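Local coordinates for agarase (PDB 6XJ9), which probably hydrolyses glycosidic bonds of agarose, the galactan of red algal cell walls, as a marine bacterial agarase of glycoside hydrolase family 50, at residues I640-Y645 with W654-Q659; E647-D652 with T697-S702. One frame throughout, in Å; residues are numbered along the deposited sequence.

Contact 1: I640-Y645 with W654-Q659; sequences ISFNAY and WAFLSQ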
loop_
_atom_site.group_PDB
_atom_site.type_symbol
_atom_site.label_atom_id
_atom_site.label_comp_id
_atom_site.label_asym_id
_atom_site.label_seq_id
_atom_site.Cartn_x
_atom_site.Cartn_y
_atom_site.Cartn_z
ATOM N N ILE A 640 30.595 5.701 14.238
ATOM C CA ILE A 640 30.815 6.560 13.082
ATOM C C ILE A 640 29.472 6.791 12.393
ATOM O O ILE A 640 28.820 5.837 11.972
ATOM C CB ILE A 640 31.848 6.001 12.080
ATOM C CG1 ILE A 640 33.065 5.348 12.739
ATOM C CG2 ILE A 640 32.289 7.107 11.138
ATOM C CD1 ILE A 640 33.964 4.626 11.746
ATOM N N SER A 641 29.086 8.068 12.259
ATOM C CA SER A 641 27.805 8.432 11.672
ATOM C C SER A 641 27.990 8.937 10.236
ATOM O O SER A 641 28.969 9.619 9.931
ATOM C CB SER A 641 27.098 9.452 12.536
ATOM O OG SER A 641 27.953 10.559 12.790
ATOM N N PHE A 642 27.053 8.545 9.359
ATOM C CA PHE A 642 27.003 8.921 7.952
ATOM C C PHE A 642 25.554 9.220 7.571
ATOM O O PHE A 642 24.646 8.590 8.100
ATOM C CB PHE A 642 27.438 7.756 7.057
ATOM C CG PHE A 642 28.822 7.215 7.322
ATOM C CD1 PHE A 642 29.020 6.224 8.275
ATOM C CD2 PHE A 642 29.923 7.689 6.613
ATOM C CE1 PHE A 642 30.289 5.709 8.501
ATOM C CE2 PHE A 642 31.191 7.174 6.837
ATOM C CZ PHE A 642 31.371 6.194 7.791
ATOM N N ASN A 643 25.344 10.152 6.624
ATOM C CA ASN A 643 24.037 10.293 5.994
ATOM C C ASN A 643 24.105 9.633 4.615
ATOM O O ASN A 643 25.111 9.754 3.926
ATOM C CB ASN A 643 23.589 11.758 5.920
ATOM C CG ASN A 643 23.475 12.429 7.272
ATOM O OD1 ASN A 643 23.239 11.766 8.280
ATOM N ND2 ASN A 643 23.640 13.743 7.306
ATOM N N ALA A 644 23.064 8.886 4.222
ATOM C CA ALA A 644 23.122 8.195 2.937
ATOM C C ALA A 644 21.736 8.119 2.305
ATOM O O ALA A 644 20.974 7.190 2.566
ATOM C CB ALA A 644 23.760 6.829 3.082
ATOM N N TYR A 645 21.418 9.122 1.475
ATOM C CA TYR A 645 20.182 9.137 0.710
ATOM C C TYR A 645 20.387 8.318 -0.558
ATOM O O TYR A 645 20.610 8.887 -1.621
ATOM C CB TYR A 645 19.779 10.573 0.350
ATOM C CG TYR A 645 19.363 11.411 1.531
ATOM C CD1 TYR A 645 20.279 12.199 2.208
ATOM C CD2 TYR A 645 18.043 11.425 1.967
ATOM C CE1 TYR A 645 19.894 12.958 3.306
ATOM C CE2 TYR A 645 17.644 12.195 3.052
ATOM C CZ TYR A 645 18.576 12.966 3.722
ATOM O OH TYR A 645 18.184 13.747 4.779
ATOM N N TRP A 654 30.195 0.236 1.380
ATOM C CA TRP A 654 30.417 0.312 2.819
ATOM C C TRP A 654 31.449 -0.692 3.332
ATOM O O TRP A 654 31.666 -0.773 4.544
ATOM C CB TRP A 654 29.082 0.202 3.572
ATOM C CG TRP A 654 28.180 1.331 3.182
ATOM C CD1 TRP A 654 27.153 1.297 2.281
ATOM C CD2 TRP A 654 28.272 2.692 3.638
ATOM N NE1 TRP A 654 26.579 2.534 2.164
ATOM C CE2 TRP A 654 27.242 3.410 2.990
ATOM C CE3 TRP A 654 29.104 3.366 4.544
ATOM C CZ2 TRP A 654 27.034 4.770 3.215
ATOM C CZ3 TRP A 654 28.893 4.709 4.772
ATOM C CH2 TRP A 654 27.867 5.396 4.115
ATOM N N ALA A 655 32.112 -1.409 2.410
ATOM C CA ALA A 655 33.080 -2.442 2.748
ATOM C C ALA A 655 34.267 -1.833 3.485
ATOM O O ALA A 655 34.911 -2.511 4.283
ATOM C CB ALA A 655 33.535 -3.164 1.502
ATOM N N PHE A 656 34.530 -0.554 3.212
ATOM C CA PHE A 656 35.665 0.165 3.773
ATOM C C PHE A 656 35.610 0.144 5.300
ATOM O O PHE A 656 36.633 0.354 5.931
ATOM C CB PHE A 656 35.744 1.596 3.224
ATOM C CG PHE A 656 34.705 2.536 3.788
ATOM C CD1 PHE A 656 34.991 3.352 4.879
ATOM C CD2 PHE A 656 33.428 2.580 3.254
ATOM C CE1 PHE A 656 34.032 4.192 5.423
ATOM C CE2 PHE A 656 32.469 3.435 3.787
ATOM C CZ PHE A 656 32.767 4.235 4.876
ATOM N N LEU A 657 34.432 -0.122 5.888
ATOM C CA LEU A 657 34.256 -0.059 7.334
ATOM C C LEU A 657 35.045 -1.166 8.039
ATOM O O LEU A 657 35.358 -1.060 9.228
ATOM C CB LEU A 657 32.764 -0.162 7.672
ATOM C CG LEU A 657 31.944 1.109 7.438
ATOM C CD1 LEU A 657 30.477 0.872 7.782
ATOM C CD2 LEU A 657 32.496 2.286 8.243
ATOM N N SER A 658 35.373 -2.229 7.296
ATOM C CA SER A 658 36.156 -3.327 7.836
ATOM C C SER A 658 37.569 -2.864 8.208
ATOM O O SER A 658 38.266 -3.530 8.956
ATOM C CB SER A 658 36.163 -4.479 6.864
ATOM O OG SER A 658 36.770 -4.089 5.639
ATOM N N GLN A 659 37.975 -1.688 7.726
ATOM C CA GLN A 659 39.260 -1.086 8.062
ATOM C C GLN A 659 39.333 -0.735 9.554
ATOM O O GLN A 659 40.420 -0.762 10.125
ATOM C CB GLN A 659 39.461 0.165 7.207
ATOM C CG GLN A 659 40.910 0.606 7.027
ATOM C CD GLN A 659 41.010 1.725 6.013
ATOM O OE1 GLN A 659 40.293 1.759 5.012
ATOM N NE2 GLN A 659 41.899 2.665 6.271
#

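Contact 2: E647-D652 with T697-S702; sequences EGLRDD and TDYMNS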
loop_
_atom_site.group_PDB
_atom_site.type_symbol
_atom_site.label_atom_id
_atom_site.label_comp_id
_atom_site.label_asym_id
_atom_site.label_seq_id
_atom_site.Cartn_x
_atom_site.Cartn_y
_atom_site.Cartn_z
ATOM N N GLU A 647 19.039 4.094 -2.218
ATOM C CA GLU A 647 17.968 3.123 -2.080
ATOM C C GLU A 647 18.304 2.100 -0.996
ATOM O O GLU A 647 17.439 1.332 -0.588
ATOM C CB GLU A 647 17.646 2.469 -3.420
ATOM C CG GLU A 647 16.800 3.369 -4.295
ATOM C CD GLU A 647 16.364 2.770 -5.622
ATOM O OE1 GLU A 647 16.281 1.526 -5.729
ATOM O OE2 GLU A 647 16.107 3.557 -6.550
ATOM N N GLY A 648 19.561 2.106 -0.534
ATOM C CA GLY A 648 20.013 1.121 0.435
ATOM C C GLY A 648 21.500 1.281 0.732
ATOM O O GLY A 648 22.166 2.107 0.110
ATOM N N LEU A 649 21.998 0.483 1.690
ATOM C CA LEU A 649 23.423 0.407 1.978
ATOM C C LEU A 649 24.024 -0.751 1.187
ATOM O O LEU A 649 23.898 -1.905 1.594
ATOM C CB LEU A 649 23.646 0.202 3.483
ATOM C CG LEU A 649 23.066 1.273 4.409
ATOM C CD1 LEU A 649 23.604 1.092 5.821
ATOM C CD2 LEU A 649 23.375 2.672 3.886
ATOM N N ARG A 650 24.665 -0.425 0.055
ATOM C CA ARG A 650 25.285 -1.429 -0.799
ATOM C C ARG A 650 26.582 -1.904 -0.152
ATOM O O ARG A 650 27.363 -1.113 0.392
ATOM C CB ARG A 650 25.647 -0.857 -2.177
ATOM C CG ARG A 650 24.479 -0.349 -3.009
ATOM C CD ARG A 650 24.988 0.257 -4.315
ATOM N NE ARG A 650 25.883 -0.624 -5.066
ATOM C CZ ARG A 650 25.486 -1.633 -5.844
ATOM N NH1 ARG A 650 24.198 -1.902 -5.986
ATOM N NH2 ARG A 650 26.386 -2.358 -6.498
ATOM N N ASP A 651 26.820 -3.211 -0.245
ATOM C CA ASP A 651 28.020 -3.792 0.330
ATOM C C ASP A 651 29.253 -3.114 -0.260
ATOM O O ASP A 651 30.194 -2.825 0.472
ATOM C CB ASP A 651 28.000 -5.325 0.218
ATOM C CG ASP A 651 26.912 -5.974 1.065
ATOM O OD1 ASP A 651 26.609 -5.449 2.167
ATOM O OD2 ASP A 651 26.344 -6.978 0.613
ATOM N N ASP A 652 29.240 -2.833 -1.577
ATOM C CA ASP A 652 30.433 -2.307 -2.223
ATOM C C ASP A 652 30.773 -0.911 -1.701
ATOM O O ASP A 652 31.952 -0.573 -1.574
ATOM C CB ASP A 652 30.419 -2.453 -3.750
ATOM C CG ASP A 652 29.314 -1.705 -4.479
ATOM O OD1 ASP A 652 28.544 -0.954 -3.824
ATOM O OD2 ASP A 652 29.213 -1.900 -5.699
ATOM N N THR A 697 11.505 -0.434 3.574
ATOM C CA THR A 697 11.745 -1.764 4.131
ATOM C C THR A 697 13.071 -2.337 3.619
ATOM O O THR A 697 13.861 -2.865 4.399
ATOM C CB THR A 697 10.559 -2.691 3.819
ATOM O OG1 THR A 697 9.482 -2.197 4.613
ATOM C CG2 THR A 697 10.792 -4.152 4.154
ATOM N N ASP A 698 13.301 -2.243 2.304
ATOM C CA ASP A 698 14.534 -2.713 1.687
ATOM C C ASP A 698 15.737 -1.993 2.289
ATOM O O ASP A 698 16.759 -2.626 2.545
ATOM C CB ASP A 698 14.545 -2.485 0.172
ATOM C CG ASP A 698 13.711 -3.495 -0.607
ATOM O OD1 ASP A 698 13.330 -4.526 -0.009
ATOM O OD2 ASP A 698 13.472 -3.253 -1.818
ATOM N N TYR A 699 15.612 -0.671 2.468
ATOM C CA TYR A 699 16.716 0.153 2.945
ATOM C C TYR A 699 17.074 -0.285 4.358
ATOM O O TYR A 699 18.242 -0.480 4.680
ATOM C CB TYR A 699 16.341 1.642 2.989
ATOM C CG TYR A 699 17.492 2.557 3.337
ATOM C CD1 TYR A 699 17.975 2.641 4.635
ATOM C CD2 TYR A 699 18.103 3.343 2.373
ATOM C CE1 TYR A 699 19.029 3.477 4.965
ATOM C CE2 TYR A 699 19.159 4.187 2.685
ATOM C CZ TYR A 699 19.622 4.258 3.987
ATOM O OH TYR A 699 20.670 5.073 4.302
ATOM N N MET A 700 16.042 -0.437 5.187
ATOM C CA MET A 700 16.216 -0.792 6.587
ATOM C C MET A 700 16.737 -2.223 6.722
ATOM O O MET A 700 17.516 -2.513 7.638
ATOM C CB MET A 700 14.908 -0.612 7.369
ATOM C CG MET A 700 14.623 0.859 7.743
ATOM S SD MET A 700 16.021 1.698 8.598
ATOM C CE MET A 700 16.252 0.591 9.990
ATOM N N ASN A 701 16.351 -3.096 5.782
ATOM C CA ASN A 701 16.879 -4.451 5.773
ATOM C C ASN A 701 18.385 -4.431 5.528
ATOM O O ASN A 701 19.114 -5.241 6.104
ATOM C CB ASN A 701 16.135 -5.370 4.799
ATOM C CG ASN A 701 14.819 -5.862 5.359
ATOM O OD1 ASN A 701 14.666 -5.977 6.572
ATOM N ND2 ASN A 701 13.874 -6.182 4.490
ATOM N N SER A 702 18.837 -3.512 4.669
ATOM C CA SER A 702 20.251 -3.444 4.343
ATOM C C SER A 702 21.047 -2.886 5.521
ATOM O O SER A 702 22.210 -3.230 5.680
ATOM C CB SER A 702 20.517 -2.692 3.062
ATOM O OG SER A 702 20.333 -1.295 3.226
#

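Contact 1: I640-Y645 with W654-Q659
Phe642 and Trp654 meet in a T-shaped (edge-to-face) pair that ties strand 640-643, one of the parallel strands of what is probably the catalytic (beta/alpha)8-type barrel of this family, to the 3-10 turn following helix 651-654. The ring planes stand at 75° with centroids 5.0 Å apart, and the six-membered ring of the indole presents its edge: Trp654 CZ3 lies over the centre of one Phe642 face, 3.6 Å from Phe642 CG. The neighbouring Trp654 CH2 reaches back to Phe642 CB at 3.8 Å, so the indole edge follows the phenylalanine down to its first side-chain carbon. The tight part of the contact continues at the ring tip, where Phe642 CZ meets Phe656 CZ at 3.8 Å, in the edge region of the Phe656 ring. With CG turned between its backbone N and carbonyl carbon (chi1 74°), Phe656 swings its ring end up to Phe642, although the side chain sets out to one side, and the three aromatics form a cluster. Packing is looser toward the start of the strand, where Ile640 CD1 and Leu657 CD2 approach only to 4.5 Å. The outer side of the turn, Ala655, Ser658 and Gln659, is solvent-exposed; there Ala655 O accepts both Ser658 N and Ser658 OG. At the other end of the contact, Trp654 CZ2 rests 3.9 Å from Ala644 CB.

Contact 2: E647-D652 with T697-S702
Tyr699, on helix 689-704, lies against the backbone of Glu647 and Gly648 and can be followed outward atom by atom. Its CB is 3.8 Å from Glu647 O. With CG anti to the backbone N (chi1 -174°), the ring then extends past the loop: Tyr699 CD2 comes within 3.5 Å of Gly648 N, and CE2 runs beside the same glycine. Tyr699 CZ is 4.1 Å from Leu649 CD2, and the OH, 3.6 Å from that methyl, hydrogen-bonds Ala644 O. The ring of Phe669 stacks on the tyrosine ring. One turn on, Ser702 OG takes the Leu649 N-H in a nearly straight bond (2.9 Å, 173°) while donating to Tyr699 O, so a single hydroxyl links the loop to the helix backbone. A leucine in place of Tyr699 would probably leave Ala644 O without its hydroxyl partner and open a gap beside Leu649 CD2, where CZ and the hydroxyl lay. Helix 689-704 is thus packed on strand 664-666 through Tyr699, which touches Ile666, and on helix 745-763 through Met700 and Asn701; Leu649 of the loop also touches Ile666.

The centres of the two contacts are 12 Å apart, on the same side of the chain's centre, and their segments alternate in sequence: 640-645, 647-652, 654-659, then 697-702. Strand 640-643 leads through the loop of contact 2 into helix 651-654 and on into the 3-10 turn 655-659, whose side chains pack back on the strand. The bridge is both polar and apolar: the tyrosine hydroxyl of contact 2 reaches Ala644 O, just past the end of strand 640-643, and Leu649 CD2 lies 3.6 Å from Trp654 NE1. Strand 664-666, next to 640-643, is touched by side chains of both contacts. Together they place this strand-to-helix connection against helix 689-704, in what is probably the catalytic domain.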